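B-cell lymphoma 3-encoded protein (Homo sapiens, PDB 1K1A) regulates transcription of NF-kappa-B target genes and forms complexes with p50 and p52 homodimers; this chain is its ankyrin repeat domain. Local coordinates at residues S60-L65 against P92-A97; P197-L202 against R226-I231. One frame throughout, in Å; residues are numbered along the deposited sequence. Where two conformers were deposited one is given.

Contacts 1 and 2 are the same kind of joint at two places in the ankyrin stack, one helix lying nearly parallel to its counterpart in the next repeat. Contact 1 (60-65 with 92-97) joins repeats 2 and 3; contact 2 (197-202 with 226-231) joins repeats 6 and 7. Their centres are 42 Å apart, on opposite sides of the chain's centre, and their nearest atoms about 23 Å, so they do not touch. Both pair a valine and the following arginine with one small or branched apolar residue, Ala97 in the first and Ile231 in the second, and the closest approach of the segment axes is 8.8 Å in contact 1 against 10.0 Å in contact 2.

Contact 1: residues S60-L65 against P92-A97; sequences SVVRLL and PTCLRA
Val62 and Arg63 close on Ala97 from the neighbouring helix, where the two backbones also come nearest, the CA atoms of Arg63 and Ala97 lying 5.7 Å apart. The apolar part is small. Val62 CG1, set anti to the backbone N (chi1 168°), reaches Ala97 CB at 3.9 Å, while its other methyl, CG2, faces Cys94 SG at 4.2 Å; Val62 also packs on Leu50 and Ala53 of helix 49-55. Arg63 uses its aliphatic stem first: CG rests on Ala97 CB at 3.7 Å. From there the chain runs extended to NE; Ala97 CA lies 3.9 Å above the plane of the guanidinium, over the centre of one face. The polar part goes through solvent. A water accepts from Arg63 NH2 at 3.1 Å and donates to Thr93 O at 2.8 Å, tying the cation to the backbone of the first turn of helix 92-101. Around Ala97 the axes of the two segments approach to 8.8 Å, crossing at -16°. Val62, Cys94 and Ala97 thus make up a buried apolar part, bordered by exposed Arg63, whose CG packs on Ala97 CB and whose NH2 reaches the opposite backbone through water.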
loop_
_atom_site.group_PDB
_atom_site.type_symbol
_atom_site.label_atom_id
_atom_site.label_comp_id
_atom_site.label_asym_id
_atom_site.label_seq_id
_atom_site.Cartn_x
_atom_site.Cartn_y
_atom_site.Cartn_z
ATOM N N SER A 60 20.181 0.368 3.531
ATOM C CA SER A 60 21.125 0.431 4.647
ATOM C C SER A 60 20.952 1.691 5.496
ATOM O O SER A 60 21.151 1.661 6.709
ATOM C CB SER A 60 22.565 0.360 4.155
ATOM O OG SER A 60 22.858 -0.920 3.636
ATOM N N VAL A 61 20.607 2.800 4.847
ATOM C CA VAL A 61 20.375 4.050 5.557
ATOM C C VAL A 61 19.066 3.977 6.344
ATOM O O VAL A 61 18.976 4.458 7.484
ATOM C CB VAL A 61 20.384 5.242 4.595
ATOM C CG1 VAL A 61 20.228 6.555 5.353
ATOM C CG2 VAL A 61 21.679 5.241 3.777
ATOM N N VAL A 62 18.058 3.362 5.735
ATOM C CA VAL A 62 16.777 3.170 6.399
ATOM C C VAL A 62 16.994 2.431 7.725
ATOM O O VAL A 62 16.481 2.833 8.768
ATOM C CB VAL A 62 15.813 2.349 5.524
ATOM C CG1 VAL A 62 14.590 1.900 6.339
ATOM C CG2 VAL A 62 15.383 3.143 4.276
ATOM N N ARG A 63 17.758 1.347 7.669
ATOM C CA ARG A 63 18.064 0.536 8.849
ATOM C C ARG A 63 18.771 1.328 9.952
ATOM O O ARG A 63 18.430 1.215 11.132
ATOM C CB ARG A 63 18.948 -0.660 8.458
ATOM C CG ARG A 63 18.230 -1.775 7.682
ATOM C CD ARG A 63 19.059 -3.061 7.514
ATOM N NE ARG A 63 18.421 -4.004 6.584
ATOM C CZ ARG A 63 17.576 -4.961 6.953
ATOM N NH1 ARG A 63 17.263 -5.108 8.232
ATOM N NH2 ARG A 63 17.035 -5.769 6.045
ATOM N N LEU A 64 19.784 2.096 9.566
ATOM C CA LEU A 64 20.544 2.912 10.515
ATOM C C LEU A 64 19.632 3.918 11.208
ATOM O O LEU A 64 19.638 4.035 12.435
ATOM C CB LEU A 64 21.685 3.652 9.804
ATOM C CG LEU A 64 22.573 4.585 10.645
ATOM C CD1 LEU A 64 23.781 5.044 9.839
ATOM C CD2 LEU A 64 21.795 5.789 11.165
ATOM N N LEU A 65 18.849 4.638 10.414
ATOM C CA LEU A 65 17.978 5.679 10.940
ATOM C C LEU A 65 16.897 5.126 11.860
ATOM O O LEU A 65 16.653 5.670 12.931
ATOM C CB LEU A 65 17.339 6.493 9.801
ATOM C CG LEU A 65 18.273 7.430 9.016
ATOM C CD1 LEU A 65 17.513 8.087 7.875
ATOM C CD2 LEU A 65 18.881 8.487 9.922
ATOM N N PRO A 92 10.673 -3.168 -2.427
ATOM C CA PRO A 92 10.558 -4.241 -1.441
ATOM C C PRO A 92 11.729 -4.276 -0.452
ATOM O O PRO A 92 11.535 -4.676 0.689
ATOM C CB PRO A 92 10.584 -5.511 -2.301
ATOM C CG PRO A 92 10.197 -5.072 -3.658
ATOM C CD PRO A 92 10.662 -3.672 -3.810
ATOM N N THR A 93 12.924 -3.888 -0.886
ATOM C CA THR A 93 14.073 -3.929 0.018
ATOM C C THR A 93 13.988 -2.857 1.092
ATOM O O THR A 93 14.359 -3.095 2.236
ATOM C CB THR A 93 15.409 -3.838 -0.743
ATOM O OG1 THR A 93 15.424 -2.662 -1.554
ATOM C CG2 THR A 93 15.515 -4.975 -1.750
ATOM N N CYS A 94 13.508 -1.672 0.728
ATOM C CA CYS A 94 13.336 -0.620 1.721
ATOM C C CYS A 94 12.196 -0.975 2.669
ATOM O O CYS A 94 12.263 -0.698 3.866
ATOM C CB CYS A 94 13.091 0.733 1.061
ATOM S SG CYS A 94 14.595 1.524 0.459
ATOM N N LEU A 95 11.149 -1.592 2.133
ATOM C CA LEU A 95 10.028 -2.003 2.967
ATOM C C LEU A 95 10.495 -3.056 3.963
ATOM O O LEU A 95 10.135 -3.020 5.137
ATOM C CB LEU A 95 8.877 -2.532 2.112
ATOM C CG LEU A 95 7.627 -2.986 2.868
ATOM C CD1 LEU A 95 7.063 -1.846 3.721
ATOM C CD2 LEU A 95 6.574 -3.496 1.879
ATOM N N ARG A 96 11.302 -3.997 3.485
ATOM C CA ARG A 96 11.859 -5.018 4.351
ATOM C C ARG A 96 12.752 -4.385 5.419
ATOM O O ARG A 96 12.690 -4.751 6.583
ATOM C CB ARG A 96 12.659 -6.031 3.530
ATOM C CG ARG A 96 13.066 -7.270 4.310
ATOM C CD ARG A 96 13.690 -8.353 3.458
ATOM N NE ARG A 96 12.715 -8.998 2.581
ATOM C CZ ARG A 96 11.900 -9.971 2.968
ATOM N NH1 ARG A 96 11.939 -10.411 4.218
ATOM N NH2 ARG A 96 11.050 -10.510 2.108
ATOM N N ALA A 97 13.585 -3.429 5.021
ATOM C CA ALA A 97 14.462 -2.779 5.992
ATOM C C ALA A 97 13.649 -2.092 7.102
ATOM O O ALA A 97 14.004 -2.161 8.277
ATOM C CB ALA A 97 15.388 -1.792 5.302
HETATM O O HOH W 1 16.132 -5.132 3.097
#

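Contact 2: residues P197-L202 against R226-I231; sequences PLVRTL and RRVIDI
Ile231 is the residue on which Val199 and Arg200 converge, and its two methyls divide the work. CG2 meets Val199 CG1 at 3.7 Å and also lies 4.0 Å from Arg200 CG. CD1 turns to the arginine, 3.9 Å from Arg200 NE, and sits over one face of the guanidinium; the two side chains cross at about a right angle. Val199 CG1 makes a looser contact with Val228 CG1 at 4.5 Å. The remaining first-shell pair is of like charge: Arg200 NH2 and Arg227 NH2 come within 3.6 Å, the latter at the edge of the Arg200 group and near its plane, with the guanidinium planes 75° apart. This closeness would be expected to cost some electrostatic energy, though both residues also touch crystal neighbours, which may influence where their ends lie.

Arg200 CG is anti to the carbonyl carbon (chi1 -76°), and from CG the chain is extended to NE, passing across Ile231. Arg227 instead bends at chi2 and chi3, and it packs on Leu196 as well. Deeper in, helix 186-193 lies behind both valines, Val199 leaning on Ala190 and Val228 on Ser191. The axes of the two segments run 12° from parallel, an arrangement typical of the ankyrin fold, in which equivalent helices of successive repeats stack side by side; here it attaches repeat 7 to repeat 6.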
loop_
_atom_site.group_PDB
_atom_site.type_symbol
_atom_site.label_atom_id
_atom_site.label_comp_id
_atom_site.label_asym_id
_atom_site.label_seq_id
_atom_site.Cartn_x
_atom_site.Cartn_y
_atom_site.Cartn_z
ATOM N N PRO A 197 -11.343 -13.044 -18.103
ATOM C CA PRO A 197 -10.404 -13.755 -17.222
ATOM C C PRO A 197 -10.698 -13.483 -15.748
ATOM O O PRO A 197 -10.584 -14.392 -14.918
ATOM C CB PRO A 197 -9.044 -13.175 -17.616
ATOM C CG PRO A 197 -9.239 -12.684 -19.017
ATOM C CD PRO A 197 -10.643 -12.174 -19.065
ATOM N N LEU A 198 -11.089 -12.250 -15.435
ATOM C CA LEU A 198 -11.415 -11.885 -14.061
ATOM C C LEU A 198 -12.735 -12.503 -13.613
ATOM O O LEU A 198 -12.865 -12.937 -12.474
ATOM C CB LEU A 198 -11.444 -10.362 -13.886
ATOM C CG LEU A 198 -10.091 -9.718 -13.535
ATOM C CD1 LEU A 198 -9.075 -9.947 -14.636
ATOM C CD2 LEU A 198 -10.236 -8.231 -13.226
ATOM N N VAL A 199 -13.722 -12.521 -14.502
ATOM C CA VAL A 199 -15.000 -13.124 -14.168
ATOM C C VAL A 199 -14.773 -14.594 -13.824
ATOM O O VAL A 199 -15.271 -15.091 -12.811
ATOM C CB VAL A 199 -16.032 -12.987 -15.319
ATOM C CG1 VAL A 199 -17.347 -13.653 -14.935
ATOM C CG2 VAL A 199 -16.265 -11.517 -15.653
ATOM N N ARG A 200 -13.991 -15.280 -14.652
ATOM C CA ARG A 200 -13.707 -16.695 -14.428
ATOM C C ARG A 200 -13.035 -16.921 -13.080
ATOM O O ARG A 200 -13.413 -17.832 -12.338
ATOM C CB ARG A 200 -12.815 -17.265 -15.534
ATOM C CG ARG A 200 -13.533 -17.533 -16.861
ATOM C CD ARG A 200 -12.607 -17.989 -17.989
ATOM N NE ARG A 200 -13.287 -17.995 -19.282
ATOM C CZ ARG A 200 -12.944 -17.239 -20.314
ATOM N NH1 ARG A 200 -11.907 -16.406 -20.228
ATOM N NH2 ARG A 200 -13.642 -17.310 -21.440
ATOM N N THR A 201 -12.030 -16.103 -12.781
ATOM C CA THR A 201 -11.280 -16.230 -11.532
ATOM C C THR A 201 -12.153 -15.971 -10.295
ATOM O O THR A 201 -12.144 -16.756 -9.351
ATOM C CB THR A 201 -10.053 -15.304 -11.549
ATOM O OG1 THR A 201 -9.024 -15.896 -12.356
ATOM C CG2 THR A 201 -9.413 -15.229 -10.174
ATOM N N LEU A 202 -12.900 -14.871 -10.303
ATOM C CA LEU A 202 -13.793 -14.550 -9.183
ATOM C C LEU A 202 -14.862 -15.633 -8.932
ATOM O O LEU A 202 -15.122 -15.997 -7.794
ATOM C CB LEU A 202 -14.466 -13.186 -9.392
ATOM C CG LEU A 202 -13.549 -11.958 -9.451
ATOM C CD1 LEU A 202 -14.295 -10.734 -9.979
ATOM C CD2 LEU A 202 -12.932 -11.666 -8.082
ATOM N N ARG A 226 -23.169 -12.393 -23.685
ATOM C CA ARG A 226 -23.607 -13.762 -23.454
ATOM C C ARG A 226 -22.477 -14.661 -22.926
ATOM O O ARG A 226 -22.729 -15.642 -22.231
ATOM C CB ARG A 226 -24.138 -14.373 -24.765
ATOM C CG ARG A 226 -25.540 -13.887 -25.130
ATOM C CD ARG A 226 -25.648 -12.364 -25.183
ATOM N NE ARG A 226 -26.954 -11.866 -24.726
ATOM C CZ ARG A 226 -27.109 -10.969 -23.743
ATOM N NH1 ARG A 226 -26.060 -10.313 -23.234
ATOM N NH2 ARG A 226 -28.294 -10.656 -23.199
ATOM N N ARG A 227 -21.236 -14.320 -23.263
ATOM C CA ARG A 227 -20.081 -15.079 -22.782
ATOM C C ARG A 227 -19.947 -14.939 -21.268
ATOM O O ARG A 227 -19.585 -15.885 -20.580
ATOM C CB ARG A 227 -18.799 -14.562 -23.443
ATOM C CG ARG A 227 -17.602 -15.488 -23.235
ATOM C CD ARG A 227 -17.543 -16.628 -24.250
ATOM N NE ARG A 227 -16.211 -16.793 -24.852
ATOM C CZ ARG A 227 -15.605 -17.976 -25.011
ATOM N NH1 ARG A 227 -16.302 -19.069 -25.342
ATOM N NH2 ARG A 227 -14.287 -18.168 -24.860
ATOM N N VAL A 228 -20.238 -13.750 -20.756
ATOM C CA VAL A 228 -20.191 -13.506 -19.316
ATOM C C VAL A 228 -21.284 -14.293 -18.612
ATOM O O VAL A 228 -21.039 -14.957 -17.602
ATOM C CB VAL A 228 -20.338 -12.010 -18.988
ATOM C CG1 VAL A 228 -20.539 -11.802 -17.483
ATOM C CG2 VAL A 228 -19.127 -11.246 -19.470
ATOM N N ILE A 229 -22.497 -14.229 -19.155
ATOM C CA ILE A 229 -23.620 -14.955 -18.579
ATOM C C ILE A 229 -23.277 -16.435 -18.468
ATOM O O ILE A 229 -23.536 -17.077 -17.447
ATOM C CB ILE A 229 -24.868 -14.784 -19.453
ATOM C CG1 ILE A 229 -25.017 -13.328 -19.902
ATOM C CG2 ILE A 229 -26.104 -15.296 -18.721
ATOM C CD1 ILE A 229 -26.113 -12.576 -19.204
ATOM N N ASP A 230 -22.678 -16.963 -19.531
ATOM C CA ASP A 230 -22.295 -18.372 -19.591
ATOM C C ASP A 230 -21.369 -18.747 -18.444
ATOM O O ASP A 230 -21.513 -19.808 -17.841
ATOM C CB ASP A 230 -21.581 -18.661 -20.921
ATOM C CG ASP A 230 -22.544 -18.957 -22.072
ATOM O OD1 ASP A 230 -23.808 -19.033 -21.847
ATOM O OD2 ASP A 230 -22.089 -19.133 -23.262
ATOM N N ILE A 231 -20.409 -17.874 -18.159
ATOM C CA ILE A 231 -19.466 -18.105 -17.071
ATOM C C ILE A 231 -20.171 -18.038 -15.711
ATOM O O ILE A 231 -19.987 -18.914 -14.866
ATOM C CB ILE A 231 -18.300 -17.095 -17.148
ATOM C CG1 ILE A 231 -17.485 -17.343 -18.420
ATOM C CG2 ILE A 231 -17.417 -17.203 -15.915
ATOM C CD1 ILE A 231 -16.712 -16.136 -18.920
#